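Local coordinates for trehalose-6-phosphate phosphatase (Cryptococcus neoformans, PDB 5DX9), which belongs to the haloacid dehalogenase (HAD) clan, pairing a Rossmann-like core that holds a magnesium ion with a smaller alpha/beta cap, sugar ligands lying between them, at residues D160-S165 with K179-R184; S130-E133 with S138-W141; M113-E118 with A167-I172; G90-Q95 with V134-I139; S39-T44 with S66-D71. All coordinates share one frame; numbering follows the deposited sequence.

Interaction 1 of 5, residues D160-S165 with K179-R184; sequences DLLESS and KNLEVR. With G6P (6-O-phosphono-alpha-D-glucopyranose), chain B; GLC (alpha-D-glucopyranose), chain C.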
# COMPACT_ATOMS: atom_id res chain seq x y z
N ASP A 160 17.53 16.51 6.13
CA ASP A 160 18.65 16.51 7.06
C ASP A 160 18.23 16.96 8.45
O ASP A 160 18.70 16.42 9.44
CB ASP A 160 19.77 17.42 6.54
CG ASP A 160 20.47 16.84 5.32
OD1 ASP A 160 21.48 17.43 4.88
OD2 ASP A 160 20.01 15.79 4.82
N LEU A 161 17.34 17.94 8.52
CA LEU A 161 16.84 18.41 9.81
C LEU A 161 15.98 17.34 10.49
O LEU A 161 16.13 17.09 11.69
CB LEU A 161 16.03 19.69 9.66
CG LEU A 161 15.43 20.19 10.98
CD1 LEU A 161 16.53 20.75 11.88
CD2 LEU A 161 14.32 21.21 10.76
N LEU A 162 15.08 16.72 9.73
CA LEU A 162 14.21 15.69 10.27
C LEU A 162 15.02 14.48 10.74
O LEU A 162 14.74 13.93 11.80
CB LEU A 162 13.18 15.25 9.22
CG LEU A 162 12.05 16.24 8.94
CD1 LEU A 162 11.17 15.73 7.81
CD2 LEU A 162 11.22 16.49 10.18
N GLU A 163 16.01 14.08 9.96
CA GLU A 163 16.81 12.90 10.26
C GLU A 163 17.77 13.12 11.43
O GLU A 163 17.97 12.23 12.25
CB GLU A 163 17.60 12.45 9.03
CG GLU A 163 16.78 11.70 8.00
CD GLU A 163 16.20 10.41 8.55
OE1 GLU A 163 16.57 10.01 9.68
OE2 GLU A 163 15.37 9.79 7.86
N SER A 164 18.37 14.31 11.48
CA SER A 164 19.42 14.58 12.47
C SER A 164 18.87 14.93 13.85
O SER A 164 19.44 14.52 14.86
CB SER A 164 20.33 15.70 11.98
OG SER A 164 19.66 16.95 11.97
N SER A 165 17.77 15.68 13.90
CA SER A 165 17.31 16.22 15.18
C SER A 165 15.98 15.67 15.68
O SER A 165 15.65 15.83 16.86
CB SER A 165 17.21 17.75 15.09
OG SER A 165 16.02 18.15 14.44
N LYS A 179 8.93 13.46 -5.17
CA LYS A 179 8.85 14.91 -5.04
C LYS A 179 8.09 15.30 -3.78
O LYS A 179 7.32 16.25 -3.78
CB LYS A 179 8.19 15.52 -6.27
CG LYS A 179 8.94 15.32 -7.58
CD LYS A 179 10.32 15.97 -7.54
CE LYS A 179 11.13 15.64 -8.78
NZ LYS A 179 12.57 15.99 -8.60
N ASN A 180 8.30 14.54 -2.71
CA ASN A 180 7.73 14.90 -1.42
C ASN A 180 8.55 14.36 -0.26
O ASN A 180 9.40 13.48 -0.43
CB ASN A 180 6.27 14.40 -1.31
CG ASN A 180 6.15 12.91 -0.96
OD1 ASN A 180 6.75 12.42 -0.01
ND2 ASN A 180 5.33 12.20 -1.72
N LEU A 181 8.29 14.90 0.93
CA LEU A 181 8.72 14.28 2.18
C LEU A 181 7.49 13.93 3.00
O LEU A 181 6.52 14.69 3.03
CB LEU A 181 9.62 15.22 2.98
CG LEU A 181 11.07 15.39 2.54
CD1 LEU A 181 11.82 16.24 3.56
CD2 LEU A 181 11.74 14.04 2.35
N GLU A 182 7.51 12.77 3.66
CA GLU A 182 6.41 12.38 4.52
C GLU A 182 6.91 11.78 5.82
O GLU A 182 7.92 11.08 5.85
CB GLU A 182 5.50 11.38 3.80
CG GLU A 182 4.18 11.14 4.51
CD GLU A 182 3.23 10.28 3.71
OE1 GLU A 182 2.04 10.18 4.09
OE2 GLU A 182 3.68 9.70 2.69
N VAL A 183 6.21 12.07 6.91
CA VAL A 183 6.54 11.48 8.20
C VAL A 183 5.35 10.67 8.67
O VAL A 183 4.22 11.15 8.66
CB VAL A 183 6.90 12.54 9.25
CG1 VAL A 183 7.30 11.87 10.56
CG2 VAL A 183 8.01 13.44 8.74
N ARG A 184 5.61 9.42 9.05
CA ARG A 184 4.56 8.53 9.52
C ARG A 184 4.96 7.91 10.85
O ARG A 184 6.12 7.98 11.23
CB ARG A 184 4.27 7.42 8.51
CG ARG A 184 5.41 6.41 8.37
CD ARG A 184 4.91 5.08 7.81
NE ARG A 184 5.99 4.28 7.25
CZ ARG A 184 6.82 3.52 7.97
NH1 ARG A 184 6.71 3.45 9.29
NH2 ARG A 184 7.78 2.84 7.35
C1 G6P B . 0.37 11.30 -2.86
C2 G6P B . -0.32 11.90 -1.65
C3 G6P B . 0.60 11.96 -0.45
C4 G6P B . 1.08 10.56 -0.10
C5 G6P B . 1.54 9.71 -1.30
C6 G6P B . 1.21 8.22 -1.09
O1 G6P B . 1.39 12.15 -3.39
O2 G6P B . -0.79 13.21 -1.98
O3 G6P B . -0.10 12.45 0.70
O4 G6P B . 2.15 10.77 0.84
O5 G6P B . 0.91 10.02 -2.55
O6 G6P B . 0.23 7.76 -2.05
P G6P B . 0.15 6.19 -2.49
O1P G6P B . -1.34 5.73 -2.89
O2P G6P B . 1.01 5.99 -3.68
O3P G6P B . 0.70 5.33 -1.25
C1 GLC C . 1.89 11.66 -4.64
C2 GLC C . 3.12 12.46 -5.07
C3 GLC C . 2.74 13.87 -5.50
C4 GLC C . 1.63 13.84 -6.55
C5 GLC C . 0.45 13.00 -6.07
C6 GLC C . -0.60 12.80 -7.16
O2 GLC C . 4.06 12.50 -3.98
O3 GLC C . 3.88 14.53 -6.05
O4 GLC C . 1.23 15.20 -6.81
O5 GLC C . 0.88 11.71 -5.65
O6 GLC C . 0.03 12.32 -8.36
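L162 reaches down from helix 148-166 onto two side chains of strand 180-185, and one methyl does all the touching. Its CD1 lies 4.0 Å from CG2 of V183 and 4.3 Å from CD1 of L181, so it sits over both of the strand residues that turn their side chains to the helix. L162 and V183 cross obliquely; the valine offers the branch that stands beside its own backbone N, opposite the carbonyl carbon. All three side chains are buried, and I119 and F120 of helix 112-125 also pack on L162. This is the cap of a HAD protein: two helices laid on one face of an antiparallel four-stranded sheet. The alternate residues of the strand turn to the other face and meet sugar. N180 ND2 gives a hydrogen bond to O2 of the alpha-D-glucopyranose at 2.6 Å, while E182, its chain extended, accepts from O4 of the 6-O-phosphono-alpha-D-glucopyranose at OE2, also 2.6 Å away. K135 pairs with the second oxygen of E182, and H89 bonds to OE2, so both carboxylate oxygens have protein partners. The solvent side of the helix is looser: D160 and S164 are exposed. There the hydroxyl of S164 folds back on D160 O at 2.8 Å, meeting that oxygen from the face opposite to its own backbone N. S165 does the same with L161 O.

Interaction 2 of 5, residues S130-E133 with S138-W141; sequences STIE and SITW. With G6P (6-O-phosphono-alpha-D-glucopyranose), chain B.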
# COMPACT_ATOMS: atom_id res chain seq x y z
N SER A 130 5.69 25.04 -2.88
CA SER A 130 5.61 23.91 -1.98
C SER A 130 4.27 23.93 -1.25
O SER A 130 3.71 25.00 -1.00
CB SER A 130 6.76 23.91 -0.97
OG SER A 130 6.54 24.89 0.03
N THR A 131 3.77 22.75 -0.91
CA THR A 131 2.50 22.64 -0.21
C THR A 131 2.61 21.64 0.94
O THR A 131 3.51 20.79 0.95
CB THR A 131 1.37 22.21 -1.16
OG1 THR A 131 0.10 22.50 -0.56
CG2 THR A 131 1.46 20.73 -1.48
N ILE A 132 1.72 21.76 1.91
CA ILE A 132 1.73 20.86 3.06
C ILE A 132 0.42 20.10 3.15
O ILE A 132 -0.66 20.66 2.96
CB ILE A 132 1.98 21.62 4.37
CG1 ILE A 132 2.22 20.63 5.52
CG2 ILE A 132 0.81 22.54 4.70
CD1 ILE A 132 2.62 21.29 6.82
N GLU A 133 0.52 18.80 3.42
CA GLU A 133 -0.66 17.95 3.54
C GLU A 133 -0.72 17.32 4.92
O GLU A 133 -0.23 16.21 5.12
CB GLU A 133 -0.66 16.87 2.45
CG GLU A 133 -1.92 16.83 1.62
CD GLU A 133 -1.91 15.72 0.59
OE1 GLU A 133 -0.90 15.57 -0.12
OE2 GLU A 133 -2.92 15.00 0.49
N SER A 138 -0.35 11.26 9.58
CA SER A 138 0.87 11.51 8.82
C SER A 138 0.86 12.90 8.21
O SER A 138 -0.19 13.52 8.09
CB SER A 138 1.04 10.45 7.72
OG SER A 138 -0.06 10.46 6.83
N ILE A 139 2.03 13.39 7.83
CA ILE A 139 2.13 14.70 7.21
C ILE A 139 3.05 14.67 5.99
O ILE A 139 4.16 14.13 6.06
CB ILE A 139 2.65 15.76 8.20
CG1 ILE A 139 1.84 15.72 9.50
CG2 ILE A 139 2.61 17.14 7.55
CD1 ILE A 139 2.43 16.57 10.61
N THR A 140 2.59 15.25 4.90
CA THR A 140 3.35 15.26 3.66
C THR A 140 3.68 16.67 3.22
O THR A 140 2.81 17.54 3.19
CB THR A 140 2.60 14.55 2.52
OG1 THR A 140 2.29 13.21 2.92
CG2 THR A 140 3.44 14.54 1.26
N TRP A 141 4.95 16.90 2.89
CA TRP A 141 5.37 18.17 2.30
C TRP A 141 5.68 17.97 0.82
O TRP A 141 6.55 17.18 0.46
CB TRP A 141 6.60 18.72 3.03
CG TRP A 141 7.07 20.05 2.51
CD1 TRP A 141 6.42 21.26 2.62
CD2 TRP A 141 8.29 20.32 1.80
NE1 TRP A 141 7.17 22.25 2.03
CE2 TRP A 141 8.31 21.70 1.51
CE3 TRP A 141 9.35 19.52 1.37
CZ2 TRP A 141 9.36 22.30 0.82
CZ3 TRP A 141 10.39 20.12 0.68
CH2 TRP A 141 10.39 21.50 0.41
C1 G6P B . 0.37 11.30 -2.86
C2 G6P B . -0.32 11.90 -1.65
C3 G6P B . 0.60 11.96 -0.45
C4 G6P B . 1.08 10.56 -0.10
C5 G6P B . 1.54 9.71 -1.30
C6 G6P B . 1.21 8.22 -1.09
O1 G6P B . 1.39 12.15 -3.39
O2 G6P B . -0.79 13.21 -1.98
O3 G6P B . -0.10 12.45 0.70
O4 G6P B . 2.15 10.77 0.84
O5 G6P B . 0.91 10.02 -2.55
O6 G6P B . 0.23 7.76 -2.05
P G6P B . 0.15 6.19 -2.49
O1P G6P B . -1.34 5.73 -2.89
O2P G6P B . 1.01 5.99 -3.68
O3P G6P B . 0.70 5.33 -1.25
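The indole of W141 is met by S130 and T131, both arriving obliquely. CB of S130 lies 3.5 Å from NE1 of W141, and the backbone O of T131 is 3.4 Å from CD1 of the same ring; the S130 hydroxyl itself bonds to T127 O. F120 also meets the indole, with ring planes about 20° apart. The other flat group is the carboxylate of E133, which turns to the 6-O-phosphono-alpha-D-glucopyranose. Its OE1 accepts from the sugar O2 at 3.0 Å and weakly from O3, and H142 NE2 bonds to the same oxygen. Between these ends runs an antiparallel beta hairpin. E133 and T140 form its hydrogen-bonded pair: E133 N to T140 O is 2.6 Å and T140 N to E133 O is 3.0 Å. On the face that carries W141, CG1 of I132 rests 4.1 Å from CG2 of I139, the two side chains pointing the same way. I132, I139 and W141 lie under helix 112-125, and W141 also reaches helix 148-166. T140 faces the sugar beside E133, its OG1 hydrogen-bonded to K135 NZ, and touches N180 and E182 of the adjoining strand 180-185.

Interaction 3 of 5, residues M113-E118 with A167-I172; sequences MSEVEE and APRRPI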
# COMPACT_ATOMS: atom_id res chain seq x y z
N MSE A 113 3.59 15.07 15.79
CA MSE A 113 2.93 15.72 14.66
C MSE A 113 3.12 17.23 14.63
O MSE A 113 3.39 17.81 13.57
CB MSE A 113 1.44 15.38 14.65
CG MSE A 113 1.18 13.89 14.51
SE MSE A 113 -0.43 13.50 13.48
CE MSE A 113 0.15 14.15 11.75
N SER A 114 2.96 17.88 15.79
CA SER A 114 3.14 19.32 15.88
C SER A 114 4.54 19.72 15.44
O SER A 114 4.72 20.67 14.68
CB SER A 114 2.88 19.82 17.30
OG SER A 114 1.56 19.50 17.71
N GLU A 115 5.53 18.98 15.94
CA GLU A 115 6.93 19.26 15.65
C GLU A 115 7.20 19.16 14.15
O GLU A 115 7.89 20.01 13.58
CB GLU A 115 7.83 18.28 16.41
CG GLU A 115 7.63 18.30 17.92
CD GLU A 115 8.39 17.20 18.64
OE1 GLU A 115 8.46 16.07 18.10
OE2 GLU A 115 8.90 17.45 19.74
N VAL A 116 6.65 18.13 13.52
CA VAL A 116 6.83 17.93 12.09
C VAL A 116 6.09 18.99 11.28
O VAL A 116 6.62 19.50 10.29
CB VAL A 116 6.36 16.53 11.65
CG1 VAL A 116 6.15 16.49 10.14
CG2 VAL A 116 7.37 15.48 12.09
N GLU A 117 4.87 19.31 11.70
CA GLU A 117 4.08 20.33 11.02
C GLU A 117 4.79 21.67 11.05
O GLU A 117 4.82 22.39 10.05
CB GLU A 117 2.69 20.47 11.66
CG GLU A 117 1.82 21.53 10.99
CD GLU A 117 0.38 21.52 11.47
OE1 GLU A 117 0.06 20.81 12.46
OE2 GLU A 117 -0.45 22.23 10.86
N GLU A 118 5.39 22.00 12.19
CA GLU A 118 6.12 23.26 12.34
C GLU A 118 7.29 23.31 11.37
O GLU A 118 7.55 24.34 10.75
CB GLU A 118 6.61 23.43 13.78
CG GLU A 118 7.43 24.69 14.01
CD GLU A 118 8.05 24.75 15.39
OE1 GLU A 118 8.64 25.80 15.73
OE2 GLU A 118 7.94 23.76 16.15
N ALA A 167 14.05 12.45 14.11
CA ALA A 167 13.85 11.01 13.95
C ALA A 167 14.42 10.19 15.12
O ALA A 167 13.72 9.36 15.69
CB ALA A 167 14.46 10.54 12.64
N PRO A 168 15.69 10.43 15.47
CA PRO A 168 16.38 9.65 16.51
C PRO A 168 15.72 9.70 17.89
O PRO A 168 16.12 8.94 18.77
CB PRO A 168 17.77 10.29 16.57
CG PRO A 168 17.96 10.88 15.22
CD PRO A 168 16.61 11.39 14.83
N ARG A 169 14.74 10.58 18.09
CA ARG A 169 14.11 10.69 19.41
C ARG A 169 12.59 10.62 19.35
O ARG A 169 11.91 10.88 20.34
CB ARG A 169 14.55 11.98 20.10
CG ARG A 169 14.38 13.25 19.28
CD ARG A 169 15.03 14.44 19.99
NE ARG A 169 15.03 15.65 19.18
CZ ARG A 169 14.08 16.59 19.23
NH1 ARG A 169 13.06 16.45 20.06
NH2 ARG A 169 14.17 17.66 18.46
N ARG A 170 12.05 10.26 18.19
CA ARG A 170 10.61 10.13 18.04
C ARG A 170 10.26 8.84 17.30
O ARG A 170 11.00 8.41 16.42
CB ARG A 170 10.04 11.34 17.29
CG ARG A 170 10.29 12.68 17.98
CD ARG A 170 9.57 12.76 19.32
NE ARG A 170 9.62 14.11 19.89
CZ ARG A 170 10.52 14.52 20.79
NH1 ARG A 170 11.44 13.68 21.24
NH2 ARG A 170 10.48 15.76 21.24
N PRO A 171 9.13 8.22 17.67
CA PRO A 171 8.65 6.99 17.03
C PRO A 171 8.09 7.26 15.64
O PRO A 171 6.91 7.00 15.39
CB PRO A 171 7.56 6.50 17.98
CG PRO A 171 7.03 7.75 18.59
CD PRO A 171 8.23 8.65 18.75
N ILE A 172 8.93 7.78 14.75
CA ILE A 172 8.50 8.14 13.41
C ILE A 172 9.38 7.50 12.35
O ILE A 172 10.51 7.08 12.63
CB ILE A 172 8.53 9.67 13.19
CG1 ILE A 172 9.98 10.16 13.19
CG2 ILE A 172 7.70 10.39 14.24
CD1 ILE A 172 10.13 11.66 13.03
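E115 sits in regular helix, whereas R170 stands on an extended backbone between the short 3-10 turn at A167-P168 and an inverse gamma turn centred on P171. The two side chains meet at about a right angle and form a salt bridge. R170 grips the carboxylate side-on with two nitrogens: NE donates to E115 OE1 at 2.9 Å, and NH2 to E115 OE2 at 2.8 Å. Both oxygens use their syn lone pairs, and the two flat groups are only 21° from coplanar. The fit is not perfectly flat, for OE2 lies in the guanidinium plane while OE1 is tilted 24° out of it. A bend in the arginine chain (chi2 -64°) brings the guanidinium round, and NH1 donates to R169 O at 3.0 Å, in the guanidinium plane, which fixes its rotation from the other end. At the cap's surface the bridge ties helix 112-125 to the loop that leads from helix 148-166 into the edge strand 172-177. L166 lies close by, touching E115, V116 and I172. Beneath the charged pair V116 and I172 both pack on V183 of the cap sheet. R169 NH1 is 4.3 Å from E115 OE2, an opposite charge beyond salt-bridge range that would nonetheless be expected to favour the negative carboxylate.

Interaction 4 of 5, residues G90-Q95 with V134-I139; sequences GSFVKQ and VKKASI. With G6P (6-O-phosphono-alpha-D-glucopyranose), chain B.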
# COMPACT_ATOMS: atom_id res chain seq x y z
N GLY A 90 -1.15 2.36 6.32
CA GLY A 90 -1.55 1.30 7.23
C GLY A 90 -1.84 1.78 8.64
O GLY A 90 -1.87 0.98 9.58
N SER A 91 -2.05 3.08 8.79
CA SER A 91 -2.44 3.64 10.08
C SER A 91 -3.97 3.60 10.22
O SER A 91 -4.50 3.76 11.32
CB SER A 91 -1.92 5.07 10.24
OG SER A 91 -2.50 5.92 9.27
N PHE A 92 -4.65 3.38 9.10
CA PHE A 92 -6.10 3.24 9.10
C PHE A 92 -6.53 2.13 8.15
O PHE A 92 -5.91 1.91 7.11
CB PHE A 92 -6.78 4.55 8.70
CG PHE A 92 -6.55 5.66 9.67
CD1 PHE A 92 -7.14 5.64 10.92
CD2 PHE A 92 -5.75 6.74 9.34
CE1 PHE A 92 -6.93 6.66 11.83
CE2 PHE A 92 -5.54 7.77 10.24
CZ PHE A 92 -6.13 7.73 11.48
N VAL A 93 -7.61 1.44 8.50
CA VAL A 93 -8.12 0.33 7.71
C VAL A 93 -9.64 0.28 7.71
O VAL A 93 -10.27 0.08 8.75
CB VAL A 93 -7.58 -1.02 8.23
CG1 VAL A 93 -7.94 -2.15 7.27
CG2 VAL A 93 -6.08 -0.96 8.43
N LYS A 94 -10.25 0.48 6.54
CA LYS A 94 -11.69 0.33 6.40
C LYS A 94 -12.03 -0.92 5.59
O LYS A 94 -11.95 -0.92 4.36
CB LYS A 94 -12.31 1.55 5.73
CG LYS A 94 -13.78 1.37 5.41
CD LYS A 94 -14.22 2.25 4.25
CE LYS A 94 -15.58 1.83 3.72
NZ LYS A 94 -15.98 2.60 2.51
N GLN A 95 -12.41 -1.99 6.29
CA GLN A 95 -12.80 -3.24 5.64
C GLN A 95 -13.98 -3.03 4.69
O GLN A 95 -14.70 -2.03 4.80
CB GLN A 95 -13.16 -4.29 6.68
CG GLN A 95 -12.08 -4.52 7.72
CD GLN A 95 -12.47 -5.56 8.75
OE1 GLN A 95 -11.65 -5.99 9.56
NE2 GLN A 95 -13.73 -5.97 8.71
N VAL A 134 -1.31 18.04 5.86
CA VAL A 134 -1.53 17.49 7.19
C VAL A 134 -2.68 16.48 7.15
O VAL A 134 -3.81 16.83 6.83
CB VAL A 134 -1.84 18.59 8.22
CG1 VAL A 134 -2.13 17.97 9.58
CG2 VAL A 134 -0.68 19.57 8.31
N LYS A 135 -2.36 15.23 7.43
CA LYS A 135 -3.38 14.18 7.46
C LYS A 135 -3.63 13.77 8.90
O LYS A 135 -3.15 14.43 9.82
CB LYS A 135 -2.95 12.99 6.59
CG LYS A 135 -2.96 13.30 5.10
CD LYS A 135 -2.32 12.19 4.26
CE LYS A 135 -0.80 12.25 4.35
NZ LYS A 135 -0.14 11.32 3.41
N LYS A 136 -4.38 12.69 9.10
CA LYS A 136 -4.80 12.32 10.44
C LYS A 136 -3.68 11.70 11.27
O LYS A 136 -3.60 11.93 12.48
CB LYS A 136 -5.99 11.38 10.38
CG LYS A 136 -7.20 11.99 9.67
CD LYS A 136 -8.48 11.21 9.94
CE LYS A 136 -9.67 11.88 9.27
NZ LYS A 136 -10.96 11.16 9.51
N ALA A 137 -2.80 10.93 10.63
CA ALA A 137 -1.71 10.28 11.35
C ALA A 137 -0.37 10.44 10.63
O ALA A 137 0.63 9.83 11.01
CB ALA A 137 -2.02 8.81 11.57
N SER A 138 -0.35 11.26 9.58
CA SER A 138 0.87 11.51 8.82
C SER A 138 0.86 12.90 8.21
O SER A 138 -0.19 13.52 8.09
CB SER A 138 1.04 10.45 7.72
OG SER A 138 -0.06 10.46 6.83
N ILE A 139 2.03 13.39 7.83
CA ILE A 139 2.13 14.70 7.21
C ILE A 139 3.05 14.67 5.99
O ILE A 139 4.16 14.13 6.06
CB ILE A 139 2.65 15.76 8.20
CG1 ILE A 139 1.84 15.72 9.50
CG2 ILE A 139 2.61 17.14 7.55
CD1 ILE A 139 2.43 16.57 10.61
C1 G6P B . 0.37 11.30 -2.86
C2 G6P B . -0.32 11.90 -1.65
C3 G6P B . 0.60 11.96 -0.45
C4 G6P B . 1.08 10.56 -0.10
C5 G6P B . 1.54 9.71 -1.30
C6 G6P B . 1.21 8.22 -1.09
O1 G6P B . 1.39 12.15 -3.39
O2 G6P B . -0.79 13.21 -1.98
O3 G6P B . -0.10 12.45 0.70
O4 G6P B . 2.15 10.77 0.84
O5 G6P B . 0.91 10.02 -2.55
O6 G6P B . 0.23 7.76 -2.05
P G6P B . 0.15 6.19 -2.49
O1P G6P B . -1.34 5.73 -2.89
O2P G6P B . 1.01 5.99 -3.68
O3P G6P B . 0.70 5.33 -1.25
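F92 and K136 set their side chains at about a right angle, the phenyl ring coming up obliquely to the base of the lysine. CE2 of F92 lies 3.6 Å from K136 CB and 3.9 Å from A137 CB. The lysine then runs on extended, its amine leading away from the ring. Beside it, S91 OG approaches A137 CB to 3.7 Å, although that hydroxyl has its polar partner in E88 O. S91 and F92 both face A87, a classic beta bulge in the core sheet that lets two successive residues point at the loop of the cap hairpin. K135 begins toward the core and then bends (chi3 -77°), carrying NZ to 2.9 Å from O3 of the 6-O-phosphono-alpha-D-glucopyranose; E182, T140 and G67 O also bind this amine. Direct contact between 90-95 and 134-139 is thus carbon-rich and without hydrogen bonds, while polar links of cap to core run through E88, whose carboxylate accepts from K136 N, A137 N and S138 OG, and through K135 to G67 O.

Interaction 5 of 5, residues S39-T44 with S66-D71; sequences SHAVPT and SGRDGD. With G6P (6-O-phosphono-alpha-D-glucopyranose), chain B.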
# COMPACT_ATOMS: atom_id res chain seq x y z
N SER A 39 -4.82 16.41 -5.36
CA SER A 39 -6.27 16.25 -5.36
C SER A 39 -6.81 15.94 -6.75
O SER A 39 -7.97 15.55 -6.91
CB SER A 39 -6.95 17.50 -4.82
OG SER A 39 -6.73 18.61 -5.68
N HIS A 40 -5.97 16.11 -7.77
CA HIS A 40 -6.39 15.89 -9.15
C HIS A 40 -6.17 14.45 -9.62
O HIS A 40 -6.48 14.11 -10.76
CB HIS A 40 -5.65 16.85 -10.08
CG HIS A 40 -5.93 18.29 -9.79
ND1 HIS A 40 -6.69 18.71 -8.72
CD2 HIS A 40 -5.54 19.42 -10.44
CE1 HIS A 40 -6.76 20.03 -8.72
NE2 HIS A 40 -6.08 20.48 -9.75
N ALA A 41 -5.65 13.60 -8.73
CA ALA A 41 -5.39 12.21 -9.07
C ALA A 41 -6.66 11.37 -9.01
O ALA A 41 -6.76 10.44 -8.21
CB ALA A 41 -4.33 11.63 -8.15
N VAL A 42 -7.64 11.71 -9.84
CA VAL A 42 -8.92 11.03 -9.84
C VAL A 42 -8.94 9.87 -10.83
O VAL A 42 -8.45 9.99 -11.95
CB VAL A 42 -10.08 11.99 -10.16
CG1 VAL A 42 -10.06 13.17 -9.18
CG2 VAL A 42 -9.98 12.48 -11.59
N PRO A 43 -9.52 8.73 -10.42
CA PRO A 43 -9.54 7.53 -11.27
C PRO A 43 -10.38 7.74 -12.52
O PRO A 43 -11.42 8.40 -12.47
CB PRO A 43 -10.16 6.46 -10.36
CG PRO A 43 -10.98 7.23 -9.38
CD PRO A 43 -10.23 8.52 -9.15
N THR A 44 -9.93 7.17 -13.64
CA THR A 44 -10.66 7.27 -14.90
C THR A 44 -11.92 6.41 -14.85
O THR A 44 -12.17 5.73 -13.86
CB THR A 44 -9.80 6.83 -16.09
OG1 THR A 44 -9.50 5.43 -15.96
CG2 THR A 44 -8.50 7.62 -16.13
N SER A 66 -2.67 2.55 0.57
CA SER A 66 -2.15 3.83 0.11
C SER A 66 -1.62 4.70 1.25
O SER A 66 -1.92 4.46 2.41
CB SER A 66 -3.24 4.58 -0.66
OG SER A 66 -2.79 5.85 -1.07
N GLY A 67 -0.83 5.70 0.89
CA GLY A 67 -0.37 6.69 1.85
C GLY A 67 -1.39 7.80 1.96
O GLY A 67 -1.28 8.69 2.81
N ARG A 68 -2.38 7.76 1.08
CA ARG A 68 -3.46 8.74 1.07
C ARG A 68 -4.26 8.75 2.37
O ARG A 68 -4.24 7.79 3.15
CB ARG A 68 -4.40 8.47 -0.10
CG ARG A 68 -3.83 8.82 -1.46
CD ARG A 68 -3.89 10.32 -1.72
NE ARG A 68 -3.43 10.64 -3.07
CZ ARG A 68 -3.69 11.79 -3.69
NH1 ARG A 68 -4.40 12.73 -3.08
NH2 ARG A 68 -3.23 11.99 -4.92
N ASP A 69 -4.97 9.86 2.58
CA ASP A 69 -5.87 10.02 3.71
C ASP A 69 -7.21 9.36 3.41
O ASP A 69 -7.62 9.28 2.25
CB ASP A 69 -6.07 11.50 4.03
CG ASP A 69 -6.50 12.30 2.82
OD1 ASP A 69 -5.65 12.52 1.93
OD2 ASP A 69 -7.68 12.70 2.75
N GLY A 70 -7.89 8.90 4.45
CA GLY A 70 -9.17 8.23 4.30
C GLY A 70 -10.22 9.04 3.55
O GLY A 70 -11.05 8.48 2.84
N ASP A 71 -10.17 10.36 3.70
CA ASP A 71 -11.15 11.24 3.06
C ASP A 71 -11.06 11.18 1.54
O ASP A 71 -12.07 11.01 0.86
CB ASP A 71 -10.96 12.68 3.53
CG ASP A 71 -11.66 12.95 4.85
OD1 ASP A 71 -11.89 12.00 5.62
OD2 ASP A 71 -11.97 14.13 5.12
C1 G6P B . 0.37 11.30 -2.86
C2 G6P B . -0.32 11.90 -1.65
C3 G6P B . 0.60 11.96 -0.45
C4 G6P B . 1.08 10.56 -0.10
C5 G6P B . 1.54 9.71 -1.30
C6 G6P B . 1.21 8.22 -1.09
O1 G6P B . 1.39 12.15 -3.39
O2 G6P B . -0.79 13.21 -1.98
O3 G6P B . -0.10 12.45 0.70
O4 G6P B . 2.15 10.77 0.84
O5 G6P B . 0.91 10.02 -2.55
O6 G6P B . 0.23 7.76 -2.05
P G6P B . 0.15 6.19 -2.49
O1P G6P B . -1.34 5.73 -2.89
O2P G6P B . 1.01 5.99 -3.68
O3P G6P B . 0.70 5.33 -1.25
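The sugar pocket is closed here between A41, in the loop leading to helix 45-56, and R68, in the turn after core strand 60-65. CB of A41 comes within 3.4 Å of R68 NH2, obliquely to the guanidinium, while the backbone N of S39 lies near the plane at its edge. Over one face sits O2 of the 6-O-phosphono-alpha-D-glucopyranose, 3.6 Å above the plane and centred on it. A bend at chi2 (-79°) swings the arginine across to this place. D28 pairs with NE, P38 O accepts from NH2, and F72 makes a cation-pi contact, which together fix the orientation of the guanidinium against the sugar. The turn itself is the phosphate-binding element that HAD proteins carry at the end of the strand beside the first core strand. S66 OG donates to O1P of the ligand, though the 2.3 Å separation is too short to take at face value. G67 N donates to O3P at 2.7 Å. An ST turn braces the loop: R68 N gives its hydrogen to S66 OG at 2.9 Å, with an angle of 166°, so the same hydroxyl receives from the backbone while facing the phosphate. Just beyond, D69 is the N-cap of helix 70-77, its OD2 accepting from F72 N.

Overall arrangement
From the N terminus, interaction 5 closes first, joining the loop before helix 45-56 to the turn after strand 60-65, all within the core. Interaction 4 opens next at 90-95 and closes on 134-139, tying the core sheet to the cap hairpin. Interaction 3 opens at 113-118 before that closure and ends at 167-172, so the two cross. Interaction 2, the short hairpin loop, lies wholly within the span of interaction 3 and shares S138 and I139 with interaction 4. Interaction 1 starts after the hairpin and ends past 172, crossing interaction 3. Interactions 1, 2, 4 and 5 all touch the 6-O-phosphono-alpha-D-glucopyranose; interaction 3 stays within the cap.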